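Local coordinates for surface presentation of antigens protein SpaO (Shigella flexneri, PDB 4TT9) that is required for invasion, for surface presentation of invasion plasmid antigens and for secretion of the three Ipa proteins, at residues B[50-54]-B[65-69]. Residues are numbered along the deposited sequence; the frame is centred on the assembly and turned at random.
Sequences IVKHV and HGELV
Backbone hydrogen bonds can carry a loop onto a strand before regular pairing begins. Val-54 and Gly-66 form an antiparallel hydrogen-bonded pair (CA–CA 4.9 Å): Gly-66 N donates to Val-54 O at 2.6 Å, and Val-54 N to Gly-66 O at 2.8 Å. A third bond, Leu-68 N to Val-51 O (2.7 Å), shows the shift in register: 51-54 takes three residue steps against two in 66-68. The non-extended run Val-51 to His-53 (phi/psi -96/-13°, -105/1°, -136/51°) takes up the extra residue; extended geometry resumes at Val-54 (-73/135°). The same two carbonyls also receive CA-H···O contacts, from Glu-67 CA to Val-51 O (3.4 Å) and His-65 CA to Val-54 O (3.0 Å). Lys-52 NZ stays 4.4 Å from Glu-67 OE1, beyond a salt bridge. Apolar packing centres on Leu-68: its CD2 meets Val-51 CG1 at 4.3 Å, and Val-54 (t) sets CG2 4.4 Å from Leu-68 CB. Leu-68 also packs on Leu-68 of the second subunit. The one-residue slip lies where the 50-54 loop joins the antiparallel 54-58/61-70 hairpin of the dimeric C-terminal SpoA domain of Spa33.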
# COMPACT_ATOMS: atom_id res chain seq x y z
N ILE B 50 -7.53 -1.18 -8.57
CA ILE B 50 -6.83 -1.05 -7.31
C ILE B 50 -5.48 -1.74 -7.34
O ILE B 50 -4.59 -1.41 -6.56
CB ILE B 50 -7.68 -1.57 -6.12
CG1 ILE B 50 -7.35 -0.77 -4.86
CG2 ILE B 50 -7.51 -3.07 -5.91
CD1 ILE B 50 -7.90 0.62 -4.88
N VAL B 51 -5.32 -2.70 -8.25
CA VAL B 51 -4.07 -3.44 -8.34
C VAL B 51 -3.17 -2.81 -9.40
O VAL B 51 -1.97 -3.08 -9.48
CB VAL B 51 -4.33 -4.93 -8.62
CG1 VAL B 51 -4.80 -5.63 -7.37
CG2 VAL B 51 -5.38 -5.09 -9.72
N LYS B 52 -3.77 -1.93 -10.21
CA LYS B 52 -3.09 -1.31 -11.33
C LYS B 52 -2.72 0.14 -11.05
O LYS B 52 -2.15 0.81 -11.92
CB LYS B 52 -3.98 -1.38 -12.56
CG LYS B 52 -4.31 -2.79 -13.02
CD LYS B 52 -3.05 -3.54 -13.43
CE LYS B 52 -3.38 -4.95 -13.89
NZ LYS B 52 -2.17 -5.80 -13.90
N HIS B 53 -3.04 0.63 -9.86
CA HIS B 53 -2.74 2.00 -9.48
C HIS B 53 -2.17 2.11 -8.08
O HIS B 53 -2.66 2.88 -7.26
CB HIS B 53 -3.99 2.88 -9.57
CG HIS B 53 -4.47 3.11 -10.97
ND1 HIS B 53 -5.17 2.15 -11.68
CD2 HIS B 53 -4.37 4.18 -11.79
CE1 HIS B 53 -5.47 2.63 -12.88
NE2 HIS B 53 -5.00 3.86 -12.97
N VAL B 54 -1.13 1.32 -7.79
CA VAL B 54 -0.41 1.46 -6.53
C VAL B 54 0.43 2.71 -6.59
O VAL B 54 1.10 2.98 -7.60
CB VAL B 54 0.54 0.29 -6.31
CG1 VAL B 54 0.99 0.24 -4.87
CG2 VAL B 54 -0.14 -1.00 -6.70
N HIS B 65 4.03 5.49 -9.55
CA HIS B 65 2.86 4.61 -9.47
C HIS B 65 3.19 3.27 -10.10
O HIS B 65 3.90 3.20 -11.09
CB HIS B 65 1.68 5.24 -10.21
CG HIS B 65 1.39 6.65 -9.80
ND1 HIS B 65 0.41 6.96 -8.87
CD2 HIS B 65 1.93 7.83 -10.17
CE1 HIS B 65 0.37 8.27 -8.70
NE2 HIS B 65 1.29 8.82 -9.48
N GLY B 66 2.68 2.19 -9.52
CA GLY B 66 2.98 0.88 -10.06
C GLY B 66 1.82 -0.09 -10.10
O GLY B 66 0.73 0.19 -9.60
N GLU B 67 2.06 -1.26 -10.68
CA GLU B 67 1.03 -2.27 -10.80
C GLU B 67 1.46 -3.51 -10.04
O GLU B 67 2.59 -3.97 -10.18
CB GLU B 67 0.81 -2.61 -12.28
CG GLU B 67 0.86 -1.39 -13.19
CD GLU B 67 1.23 -1.73 -14.62
OE1 GLU B 67 0.89 -2.85 -15.07
OE2 GLU B 67 1.86 -0.88 -15.30
N LEU B 68 0.56 -4.06 -9.23
CA LEU B 68 0.88 -5.27 -8.50
C LEU B 68 0.68 -6.45 -9.42
O LEU B 68 -0.35 -6.57 -10.07
CB LEU B 68 -0.02 -5.41 -7.26
CG LEU B 68 -0.05 -6.74 -6.50
CD1 LEU B 68 1.27 -7.01 -5.86
CD2 LEU B 68 -1.14 -6.70 -5.46
N VAL B 69 1.70 -7.30 -9.50
CA VAL B 69 1.61 -8.50 -10.31
C VAL B 69 2.03 -9.73 -9.51
O VAL B 69 2.86 -9.64 -8.61
CB VAL B 69 2.46 -8.38 -11.58
CG1 VAL B 69 1.91 -7.30 -12.49
CG2 VAL B 69 3.90 -8.10 -11.23